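Local coordinates for protein putative exonuclease (PDB 3L0A) that binds a zinc ion through four cysteines and is probably a hydrolase, perhaps an exonuclease, related to the PDDEXK nucleases, at residues Tyr24-Ala28 / Asn224-Ile228; Pro35-Met41 / Pro238-Cys244. All coordinates share one frame; numbering follows the deposited sequence.

Contact 1 of 2, residues Tyr24-Ala28 / Asn224-Ile228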
# COMPACT_ATOMS: atom_id res chain seq x y z
N TYR A 24 23.93 11.50 15.05
CA TYR A 24 24.71 10.40 14.54
C TYR A 24 23.98 9.72 13.40
O TYR A 24 24.56 9.50 12.35
CB TYR A 24 24.96 9.41 15.66
CG TYR A 24 25.50 8.09 15.20
CD1 TYR A 24 26.86 7.93 14.95
CD2 TYR A 24 24.67 6.99 15.02
CE1 TYR A 24 27.36 6.74 14.52
CE2 TYR A 24 25.16 5.78 14.58
CZ TYR A 24 26.52 5.66 14.33
OH TYR A 24 27.03 4.44 13.93
N LYS A 25 22.70 9.38 13.61
CA LYS A 25 21.92 8.72 12.59
C LYS A 25 21.80 9.54 11.28
O LYS A 25 21.78 8.95 10.19
CB LYS A 25 20.52 8.35 13.13
CG LYS A 25 20.47 7.24 14.19
CD LYS A 25 19.05 7.09 14.73
CE LYS A 25 18.83 5.82 15.55
NZ LYS A 25 17.34 5.52 15.73
N ASP A 26 21.73 10.88 11.37
CA ASP A 26 21.73 11.73 10.15
C ASP A 26 22.91 11.31 9.26
O ASP A 26 22.76 10.99 8.07
CB ASP A 26 21.82 13.23 10.47
CG ASP A 26 20.56 13.81 11.17
OD1 ASP A 26 19.42 13.25 10.99
OD2 ASP A 26 20.74 14.84 11.89
N PHE A 27 24.09 11.26 9.88
CA PHE A 27 25.27 10.83 9.17
C PHE A 27 25.29 9.34 8.89
O PHE A 27 25.50 8.96 7.73
CB PHE A 27 26.53 11.26 9.90
CG PHE A 27 26.76 12.73 9.87
CD1 PHE A 27 27.37 13.32 8.77
CD2 PHE A 27 26.34 13.54 10.91
CE1 PHE A 27 27.59 14.71 8.72
CE2 PHE A 27 26.56 14.91 10.89
CZ PHE A 27 27.18 15.50 9.80
N ALA A 28 25.03 8.50 9.89
CA ALA A 28 25.32 7.06 9.76
C ALA A 28 24.17 6.18 9.30
O ALA A 28 24.40 5.08 8.78
CB ALA A 28 25.88 6.51 11.03
N ASN A 224 32.28 4.14 13.08
CA ASN A 224 31.81 5.19 12.17
C ASN A 224 32.16 6.61 12.60
O ASN A 224 32.17 7.50 11.75
CB ASN A 224 30.32 5.10 12.00
CG ASN A 224 29.90 3.92 11.16
OD1 ASN A 224 29.16 3.06 11.61
ND2 ASN A 224 30.41 3.86 9.95
N MSE A 225 32.43 6.83 13.88
CA MSE A 225 32.58 8.21 14.35
C MSE A 225 33.76 8.97 13.72
O MSE A 225 33.63 10.18 13.49
CB MSE A 225 32.68 8.30 15.89
CG MSE A 225 31.35 8.26 16.60
SE MSE A 225 30.32 9.79 16.17
CE MSE A 225 31.36 11.12 17.07
N PRO A 226 34.92 8.31 13.49
CA PRO A 226 36.02 9.09 12.89
C PRO A 226 35.62 9.74 11.55
O PRO A 226 35.82 10.94 11.36
CB PRO A 226 37.16 8.05 12.71
CG PRO A 226 36.86 6.95 13.71
CD PRO A 226 35.35 6.93 13.86
N ARG A 227 35.01 8.98 10.66
CA ARG A 227 34.53 9.55 9.40
C ARG A 227 33.54 10.70 9.61
O ARG A 227 33.65 11.74 8.94
CB ARG A 227 33.87 8.48 8.54
CG ARG A 227 33.12 9.03 7.31
CD ARG A 227 34.03 9.88 6.35
NE ARG A 227 33.27 10.34 5.18
CZ ARG A 227 33.77 10.91 4.07
NH1 ARG A 227 35.07 11.11 3.94
NH2 ARG A 227 32.95 11.27 3.09
N ILE A 228 32.58 10.50 10.52
CA ILE A 228 31.64 11.55 10.95
C ILE A 228 32.43 12.78 11.42
O ILE A 228 32.26 13.87 10.88
CB ILE A 228 30.64 11.06 12.09
CG1 ILE A 228 29.67 10.00 11.56
CG2 ILE A 228 29.84 12.25 12.71
CD1 ILE A 228 29.11 9.07 12.66
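A right-angled helix-helix packing contact in the PDDEXK-like domain is built round Ile228, whose three outer carbons are shared out among Tyr24, Phe27 and Ala28. The short axes of helices 24-28 and 224-228 cross at 89° and come within 10.5 Å, a separation that apolar side chains fill from both helices. With chi1 at 168° the ring of Tyr24 points away from its own nitrogen and across to the other helix. There Ile228 CD1 comes in obliquely, against the CD1-CE1 bond of Tyr24, lying 3.4 Å from Tyr24 CD1 and 3.5 Å from Tyr24 CE1. The same methyl approaches Ala28, whose small CB also sits over a face of the Tyr24 ring near its rim, so a short residue suits this place between the aromatic and the isoleucine. Met225, present as selenomethionine, is bent at chi2 and chi3 and brings its SE to the edge of the Tyr24 ring, 5.4 Å from the centroid, as a Met-aromatic contact. A beta-branched residue is apt at Ile228 because its two arms divide the work: the ethyl arm sets CG1 against Phe27 CB at 3.8 Å and carries CD1 on to Tyr24, while the methyl CG2 goes to the Phe27 ring. Around this pairing, Val221 and Ile172 also touch Tyr24, and Val231 packs on Phe27, which in addition meets Met41 and Leu44 of helix 37-45; the aromatics thus tie several helices together. Ile228 CG2 rests over one face of the Phe27 ring and comes nearest at CD2, 4.1 Å away.

Contact 2 of 2, residues Pro35-Met41 / Pro238-Cys244. With ZN (zinc ion), chain B.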
# COMPACT_ATOMS: atom_id res chain seq x y z
N PRO A 35 22.15 6.40 5.03
CA PRO A 35 22.90 7.54 5.53
C PRO A 35 22.98 8.65 4.46
O PRO A 35 22.87 8.36 3.26
CB PRO A 35 24.30 6.97 5.78
CG PRO A 35 24.41 5.79 4.88
CD PRO A 35 23.01 5.24 4.72
N CYS A 36 23.15 9.90 4.91
CA CYS A 36 23.42 11.02 4.01
C CYS A 36 24.15 12.12 4.76
O CYS A 36 23.56 12.84 5.58
CB CYS A 36 22.11 11.57 3.41
SG CYS A 36 22.35 12.86 2.19
N GLU A 37 25.44 12.25 4.47
CA GLU A 37 26.33 13.19 5.18
C GLU A 37 25.94 14.67 4.93
O GLU A 37 25.90 15.48 5.86
CB GLU A 37 27.79 12.92 4.77
CG GLU A 37 28.21 11.47 5.07
CD GLU A 37 29.69 11.17 4.87
OE1 GLU A 37 30.34 11.86 4.08
OE2 GLU A 37 30.21 10.23 5.53
N PHE A 38 25.67 14.97 3.67
CA PHE A 38 25.19 16.27 3.22
C PHE A 38 23.97 16.71 4.01
O PHE A 38 23.97 17.78 4.59
CB PHE A 38 24.86 16.13 1.73
CG PHE A 38 24.34 17.38 1.10
CD1 PHE A 38 25.15 18.51 0.98
CD2 PHE A 38 23.06 17.43 0.58
CE1 PHE A 38 24.66 19.66 0.39
CE2 PHE A 38 22.57 18.58 0.00
CZ PHE A 38 23.35 19.69 -0.10
N TYR A 39 22.93 15.87 4.04
CA TYR A 39 21.74 16.14 4.83
C TYR A 39 22.08 16.52 6.26
O TYR A 39 21.51 17.46 6.82
CB TYR A 39 20.82 14.93 4.82
CG TYR A 39 19.68 14.93 5.82
CD1 TYR A 39 18.58 15.76 5.67
CD2 TYR A 39 19.69 14.06 6.90
CE1 TYR A 39 17.51 15.74 6.58
CE2 TYR A 39 18.61 14.00 7.82
CZ TYR A 39 17.53 14.85 7.66
OH TYR A 39 16.51 14.81 8.57
N GLY A 40 23.03 15.79 6.82
CA GLY A 40 23.46 16.05 8.17
C GLY A 40 24.15 17.38 8.37
O GLY A 40 24.04 17.99 9.46
N MSE A 41 24.89 17.81 7.35
CA MSE A 41 25.65 19.07 7.40
C MSE A 41 24.71 20.25 7.09
O MSE A 41 24.79 21.27 7.74
CB MSE A 41 26.80 19.05 6.40
CG MSE A 41 27.95 18.12 6.79
SE MSE A 41 28.84 18.69 8.39
CE MSE A 41 30.06 19.94 7.52
N PRO A 238 31.24 16.32 2.43
CA PRO A 238 30.22 15.29 2.70
C PRO A 238 29.66 14.66 1.44
O PRO A 238 29.41 15.36 0.48
CB PRO A 238 29.09 16.10 3.35
CG PRO A 238 29.25 17.49 2.78
CD PRO A 238 30.74 17.67 2.73
N ASP A 239 29.45 13.35 1.45
CA ASP A 239 28.76 12.69 0.33
C ASP A 239 27.25 12.96 0.38
O ASP A 239 26.67 13.17 1.43
CB ASP A 239 28.98 11.17 0.36
CG ASP A 239 30.46 10.79 0.18
OD1 ASP A 239 31.23 11.50 -0.53
OD2 ASP A 239 30.84 9.75 0.77
N ARG A 240 26.62 12.92 -0.79
CA ARG A 240 25.17 13.05 -0.93
C ARG A 240 24.58 11.71 -1.30
O ARG A 240 25.04 11.09 -2.25
CB ARG A 240 24.87 14.03 -2.05
CG ARG A 240 25.42 15.41 -1.84
CD ARG A 240 24.84 16.39 -2.85
NE ARG A 240 25.37 17.75 -2.69
CZ ARG A 240 24.91 18.82 -3.33
NH1 ARG A 240 23.91 18.71 -4.20
NH2 ARG A 240 25.46 20.00 -3.14
N CYS A 241 23.54 11.27 -0.58
CA CYS A 241 22.90 10.01 -0.91
C CYS A 241 22.17 10.16 -2.21
O CYS A 241 21.93 9.19 -2.91
CB CYS A 241 21.92 9.57 0.19
SG CYS A 241 20.40 10.57 0.34
N GLU A 242 21.80 11.39 -2.54
CA GLU A 242 21.03 11.68 -3.74
C GLU A 242 19.65 10.98 -3.74
O GLU A 242 19.02 10.89 -4.78
CB GLU A 242 21.82 11.37 -5.03
CG GLU A 242 23.13 12.15 -5.21
CD GLU A 242 22.92 13.64 -5.61
OE1 GLU A 242 21.78 14.15 -5.69
OE2 GLU A 242 23.93 14.31 -5.85
N LEU A 243 19.18 10.55 -2.58
CA LEU A 243 17.89 9.90 -2.48
C LEU A 243 16.95 10.53 -1.43
O LEU A 243 15.89 9.98 -1.16
CB LEU A 243 18.09 8.40 -2.16
CG LEU A 243 18.77 7.56 -3.28
CD1 LEU A 243 19.01 6.09 -2.83
CD2 LEU A 243 17.93 7.59 -4.57
N CYS A 244 17.33 11.66 -0.83
CA CYS A 244 16.52 12.32 0.18
C CYS A 244 16.04 13.66 -0.38
O CYS A 244 16.50 14.12 -1.44
CB CYS A 244 17.34 12.51 1.48
SG CYS A 244 18.72 13.68 1.28
ZN ZN B . 20.74 12.83 0.76
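The guanidinium of Arg240 lies flat over one face of the Phe38 ring, the two planes only 22° apart, with NE above the middle of the ring at a height of 3.6 Å. The chi1 of Phe38 (179°, CG anti to the backbone N) turns the ring against the arginine. This is a cation-pi stack lengthened by the extended arginine chain: CD makes a CH-pi contact with the same face, and Arg240 CG reaches Phe38 CB at 3.7 Å. Replacing Phe38 by an alanine would remove the ring and is likely to leave the guanidinium without its stacking partner, free to turn. The backbone is joined here as well, Phe38 N donating to Asp239 O over 3.0 Å. One residue earlier, Glu37 OE1 accepts from Asp239 N at 3.2 Å; its nearness to the Asp239 carboxylate is probably eased by Arg227, which forms a salt bridge with Glu37. Pro238 adds apolar cover against Glu37 CB and Met41 CG. The zinc ion fastens the two segments together, bound by Cys36 SG at 2.2 Å, Cys241 SG at 2.3 Å and Cys244 SG, with Cys247 completing the four-cysteine site. Cys36 SG also accepts an almost straight bond (173°) from Cys241 N at 3.4 Å and, as the N-cap of helix 37-45, another from Tyr39 N at 3.6 Å. Cys241 SG is met in turn by Leu243 N. Such N-H groups are likely to soften the negative charge of zinc-bound thiolates. Helix 245-250, capped by Cys244, touches Phe38 through Cys246, Cys247 and Asn250, while Val231 of helix 211-232 packs on Glu37, Pro238 and Met41; the first covers the Phe38 and zinc end of the contact, the second the Pro238 and Met41 end.

How the contacts relate
Contact 1 is the apolar neighbour of contact 2: their centres are 11 Å apart, and the side chain of Phe27 stands about 10 Å from the zinc ion without binding it. The segments follow one another along the chain in the order 24-28, 35-41, 224-228, 238-244, so the two contacts interleave. Arg227 reaches across from contact 1 with NH2 2.9 Å from Glu37 OE1, and makes a longer, weak ion pair with Asp239. Elsewhere along the shared border, Asp26 OD1 packs 3.4 Å from Tyr39 CE2. One early cysteine with three late ones recalls the layout of iron-sulfur nucleases of this clan, though here the metal is zinc.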